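Irisin (Homo sapiens, PDB 4LSD) is an exercise hormone that probably mediates benefits of muscular activity by inducing browning of white fat, and forms a dimer through its fibronectin type III domain. Local coordinates at residues 13-25 with 60-74. Residues are numbered along the deposited sequence; the frame is centred on the assembly and turned at random.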
# COMPACT_ATOMS: atom_id res chain seq x y z
N HIS A 13 10.00 6.13 -13.70
CA HIS A 13 11.08 6.04 -12.72
C HIS A 13 11.17 4.61 -12.19
O HIS A 13 11.12 4.35 -10.99
CB HIS A 13 10.81 7.04 -11.60
CG HIS A 13 10.69 8.46 -12.08
ND1 HIS A 13 11.73 9.11 -12.72
CD2 HIS A 13 9.65 9.33 -12.07
CE1 HIS A 13 11.33 10.32 -13.07
NE2 HIS A 13 10.08 10.48 -12.69
N LEU A 14 11.29 3.68 -13.13
CA LEU A 14 11.37 2.25 -12.84
C LEU A 14 12.78 1.83 -12.42
O LEU A 14 13.70 1.82 -13.23
CB LEU A 14 10.91 1.46 -14.07
CG LEU A 14 10.87 -0.07 -14.00
CD1 LEU A 14 9.87 -0.52 -12.94
CD2 LEU A 14 10.48 -0.64 -15.36
N LYS A 15 12.93 1.47 -11.15
CA LYS A 15 14.21 1.04 -10.60
C LYS A 15 14.21 -0.45 -10.30
O LYS A 15 13.18 -1.12 -10.38
CB LYS A 15 14.53 1.80 -9.31
CG LYS A 15 15.36 3.07 -9.49
CD LYS A 15 14.59 4.20 -10.16
CE LYS A 15 13.60 4.89 -9.21
NZ LYS A 15 14.04 6.25 -8.75
N ALA A 16 15.37 -0.96 -9.92
CA ALA A 16 15.53 -2.37 -9.60
C ALA A 16 14.59 -2.88 -8.50
O ALA A 16 14.17 -4.04 -8.53
CB ALA A 16 16.97 -2.64 -9.19
N ASN A 17 14.26 -2.02 -7.55
CA ASN A 17 13.41 -2.41 -6.43
C ASN A 17 12.20 -1.52 -6.22
O ASN A 17 11.53 -1.63 -5.19
CB ASN A 17 14.24 -2.44 -5.15
CG ASN A 17 15.42 -3.41 -5.22
OD1 ASN A 17 15.24 -4.63 -5.30
ND2 ASN A 17 16.63 -2.87 -5.17
N SER A 18 11.93 -0.63 -7.16
CA SER A 18 10.80 0.27 -7.01
C SER A 18 10.34 0.83 -8.35
O SER A 18 11.05 0.74 -9.35
CB SER A 18 11.18 1.43 -6.11
OG SER A 18 12.14 2.26 -6.74
N ALA A 19 9.15 1.42 -8.35
CA ALA A 19 8.59 2.04 -9.54
C ALA A 19 7.46 2.95 -9.10
O ALA A 19 7.00 2.86 -7.96
CB ALA A 19 8.05 0.97 -10.50
N VAL A 20 7.04 3.83 -9.99
CA VAL A 20 5.95 4.76 -9.73
C VAL A 20 4.92 4.54 -10.83
O VAL A 20 5.27 4.41 -12.00
CB VAL A 20 6.42 6.23 -9.78
CG1 VAL A 20 5.22 7.16 -9.60
CG2 VAL A 20 7.46 6.50 -8.69
N VAL A 21 3.64 4.50 -10.44
CA VAL A 21 2.54 4.27 -11.38
C VAL A 21 1.72 5.54 -11.48
O VAL A 21 1.43 6.16 -10.47
CB VAL A 21 1.61 3.14 -10.87
CG1 VAL A 21 0.46 2.91 -11.84
CG2 VAL A 21 2.41 1.87 -10.67
N SER A 22 1.35 5.92 -12.70
CA SER A 22 0.55 7.13 -12.91
C SER A 22 -0.65 6.80 -13.77
O SER A 22 -0.65 5.81 -14.49
CB SER A 22 1.36 8.22 -13.63
OG SER A 22 2.63 8.38 -13.04
N TRP A 23 -1.66 7.66 -13.72
CA TRP A 23 -2.86 7.44 -14.50
C TRP A 23 -3.64 8.72 -14.60
O TRP A 23 -3.28 9.73 -14.00
CB TRP A 23 -3.73 6.37 -13.86
CG TRP A 23 -4.23 6.75 -12.48
CD1 TRP A 23 -5.36 7.45 -12.17
CD2 TRP A 23 -3.57 6.48 -11.25
NE1 TRP A 23 -5.45 7.63 -10.81
CE2 TRP A 23 -4.35 7.05 -10.22
CE3 TRP A 23 -2.38 5.83 -10.91
CZ2 TRP A 23 -3.99 6.97 -8.87
CZ3 TRP A 23 -2.02 5.74 -9.57
CH2 TRP A 23 -2.82 6.32 -8.57
N ASP A 24 -4.72 8.65 -15.36
CA ASP A 24 -5.62 9.78 -15.52
C ASP A 24 -7.00 9.20 -15.37
O ASP A 24 -7.19 7.99 -15.50
CB ASP A 24 -5.54 10.40 -16.91
CG ASP A 24 -4.18 10.89 -17.25
OD1 ASP A 24 -3.62 11.69 -16.47
OD2 ASP A 24 -3.67 10.48 -18.32
N VAL A 25 -7.95 10.07 -15.10
CA VAL A 25 -9.33 9.66 -14.97
C VAL A 25 -10.09 10.58 -15.89
O VAL A 25 -9.56 11.62 -16.30
CB VAL A 25 -9.83 9.81 -13.52
CG1 VAL A 25 -9.05 8.89 -12.61
CG2 VAL A 25 -9.71 11.25 -13.08
N ALA A 60 3.59 5.13 -5.61
CA ALA A 60 4.89 4.45 -5.63
C ALA A 60 4.78 3.01 -5.16
O ALA A 60 3.98 2.70 -4.28
CB ALA A 60 5.86 5.19 -4.75
N LEU A 61 5.58 2.13 -5.74
CA LEU A 61 5.61 0.72 -5.36
C LEU A 61 7.03 0.48 -4.91
O LEU A 61 7.98 0.68 -5.67
CB LEU A 61 5.28 -0.18 -6.56
CG LEU A 61 3.99 0.18 -7.30
CD1 LEU A 61 4.01 -0.51 -8.66
CD2 LEU A 61 2.78 -0.23 -6.49
N TRP A 62 7.18 0.04 -3.67
CA TRP A 62 8.49 -0.19 -3.10
C TRP A 62 8.79 -1.67 -2.86
O TRP A 62 7.90 -2.52 -2.96
CB TRP A 62 8.57 0.54 -1.77
CG TRP A 62 7.61 -0.04 -0.76
CD1 TRP A 62 7.92 -0.89 0.27
CD2 TRP A 62 6.18 0.13 -0.72
NE1 TRP A 62 6.78 -1.26 0.95
CE2 TRP A 62 5.70 -0.65 0.36
CE3 TRP A 62 5.26 0.85 -1.49
CZ2 TRP A 62 4.34 -0.72 0.69
CZ3 TRP A 62 3.91 0.78 -1.17
CH2 TRP A 62 3.46 -0.00 -0.08
N ASP A 63 10.04 -1.95 -2.53
CA ASP A 63 10.47 -3.30 -2.22
C ASP A 63 10.09 -4.31 -3.30
O ASP A 63 9.65 -5.42 -3.00
CB ASP A 63 9.85 -3.71 -0.88
CG ASP A 63 10.58 -4.86 -0.21
OD1 ASP A 63 11.83 -4.92 -0.30
OD2 ASP A 63 9.89 -5.70 0.42
N LEU A 64 10.27 -3.92 -4.55
CA LEU A 64 9.97 -4.82 -5.65
C LEU A 64 11.17 -5.73 -5.85
O LEU A 64 12.28 -5.42 -5.41
CB LEU A 64 9.71 -4.04 -6.94
CG LEU A 64 8.45 -3.18 -6.96
CD1 LEU A 64 8.25 -2.64 -8.36
CD2 LEU A 64 7.24 -4.02 -6.53
N GLU A 65 10.93 -6.84 -6.53
CA GLU A 65 11.96 -7.83 -6.82
C GLU A 65 12.76 -7.37 -8.03
O GLU A 65 12.18 -6.84 -8.98
CB GLU A 65 11.31 -9.16 -7.14
CG GLU A 65 11.25 -10.12 -6.00
CD GLU A 65 12.47 -11.00 -5.97
OE1 GLU A 65 12.56 -11.84 -5.05
OE2 GLU A 65 13.33 -10.84 -6.86
N GLU A 66 14.07 -7.58 -8.01
CA GLU A 66 14.92 -7.20 -9.14
C GLU A 66 14.69 -8.15 -10.31
O GLU A 66 14.30 -9.30 -10.11
CB GLU A 66 16.39 -7.26 -8.74
CG GLU A 66 16.81 -8.67 -8.32
CD GLU A 66 18.20 -9.04 -8.80
OE1 GLU A 66 19.17 -8.38 -8.40
OE2 GLU A 66 18.31 -10.01 -9.58
N ASP A 67 14.96 -7.67 -11.52
CA ASP A 67 14.84 -8.49 -12.73
C ASP A 67 13.58 -9.35 -12.69
O ASP A 67 13.63 -10.55 -12.95
CB ASP A 67 16.07 -9.38 -12.84
CG ASP A 67 16.10 -10.20 -14.10
OD1 ASP A 67 15.91 -9.61 -15.19
OD2 ASP A 67 16.33 -11.43 -14.01
N THR A 68 12.46 -8.71 -12.37
CA THR A 68 11.19 -9.39 -12.23
C THR A 68 10.04 -8.65 -12.91
O THR A 68 9.99 -7.42 -12.91
CB THR A 68 10.86 -9.54 -10.75
OG1 THR A 68 11.93 -10.25 -10.11
CG2 THR A 68 9.55 -10.28 -10.54
N GLU A 69 9.10 -9.42 -13.47
CA GLU A 69 7.93 -8.88 -14.15
C GLU A 69 6.71 -8.75 -13.23
O GLU A 69 6.40 -9.66 -12.46
CB GLU A 69 7.57 -9.77 -15.34
CG GLU A 69 8.63 -9.79 -16.43
CD GLU A 69 8.27 -10.72 -17.57
OE1 GLU A 69 8.29 -11.96 -17.38
OE2 GLU A 69 7.96 -10.21 -18.67
N TYR A 70 6.03 -7.61 -13.33
CA TYR A 70 4.86 -7.34 -12.49
C TYR A 70 3.64 -6.96 -13.30
O TYR A 70 3.73 -6.54 -14.45
CB TYR A 70 5.17 -6.20 -11.53
CG TYR A 70 6.08 -6.58 -10.39
CD1 TYR A 70 5.55 -7.04 -9.18
CD2 TYR A 70 7.46 -6.48 -10.51
CE1 TYR A 70 6.38 -7.38 -8.12
CE2 TYR A 70 8.30 -6.82 -9.46
CZ TYR A 70 7.75 -7.27 -8.27
OH TYR A 70 8.58 -7.60 -7.23
N ILE A 71 2.48 -7.10 -12.67
CA ILE A 71 1.23 -6.74 -13.30
C ILE A 71 0.49 -5.92 -12.26
O ILE A 71 0.25 -6.37 -11.14
CB ILE A 71 0.40 -7.96 -13.67
CG1 ILE A 71 1.24 -8.89 -14.55
CG2 ILE A 71 -0.85 -7.52 -14.42
CD1 ILE A 71 0.50 -10.13 -14.97
N VAL A 72 0.15 -4.70 -12.65
CA VAL A 72 -0.53 -3.76 -11.79
C VAL A 72 -1.84 -3.34 -12.41
O VAL A 72 -1.91 -3.11 -13.61
CB VAL A 72 0.36 -2.51 -11.59
CG1 VAL A 72 -0.49 -1.29 -11.24
CG2 VAL A 72 1.40 -2.77 -10.52
N HIS A 73 -2.89 -3.23 -11.59
CA HIS A 73 -4.18 -2.77 -12.09
C HIS A 73 -4.59 -1.60 -11.21
O HIS A 73 -4.40 -1.64 -10.00
CB HIS A 73 -5.27 -3.84 -11.98
CG HIS A 73 -5.09 -4.99 -12.93
ND1 HIS A 73 -5.79 -5.09 -14.11
CD2 HIS A 73 -4.28 -6.07 -12.86
CE1 HIS A 73 -5.41 -6.19 -14.74
NE2 HIS A 73 -4.50 -6.80 -14.01
N VAL A 74 -5.14 -0.57 -11.83
CA VAL A 74 -5.57 0.59 -11.07
C VAL A 74 -7.08 0.68 -11.15
O VAL A 74 -7.68 0.26 -12.13
CB VAL A 74 -4.96 1.89 -11.63
CG1 VAL A 74 -5.30 3.06 -10.73
CG2 VAL A 74 -3.46 1.74 -11.77
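Ala-19 and Leu-61 form an antiparallel hydrogen-bonded pair. Ala-19 N donates to Leu-61 O at 3.0 Å. Leu-61 N donates to Ala-19 O at 2.7 Å, and this second bond is nearly straight. Val-20 and Ala-60 follow as a non-hydrogen-bonded pair. Past the strand end, Leu-64 N reaches Asn-17 O at 2.7 Å, from well above that carbonyl plane. This bond ties the loop after strand 60-61 to the loop that holds Asn-17. Strand 69-74 belongs to the other sheet; its axis passes 9.2 Å from that of strand 19-24, at 36°. This is the two-sheet sandwich of a fibronectin type III domain: segment 60-74 leaves the three-stranded sheet and crosses to the four-stranded one.

Between the sheets, Val-21 uses both branches. Its CG2 meets Leu-61 CD1 at 3.5 Å. Its CG1, anti to the backbone N (chi1 180°), touches Val-74 CG2, the two valines running alongside in opposite senses. Val-74 CG1 lies over the Trp-23 six-membered ring, 4.0 Å from its centroid and 17° off the normal, a CH-pi contact. Phe-34 also meets the Trp-23 ring.

Leu-64 is wedged between the sheets. Its CD1 is 4.2 Å from Ala-19 CB, and its CD2 rests on one face of Tyr-70, toward the rim. The Tyr-70 hydroxyl accepts a bond from Glu-65 N, five residues back, the tyrosine corner common in fibronectin type III domains. With an alanine in place of Leu-64, both methyls are gone, and a gap would probably open between Ala-19 and the face of Tyr-70. Leu-64 also touches Arg-47, which is required for dimerization; Arg-47 bonds to Trp-62 O, and Trp-62 meets Trp-62 of the second subunit.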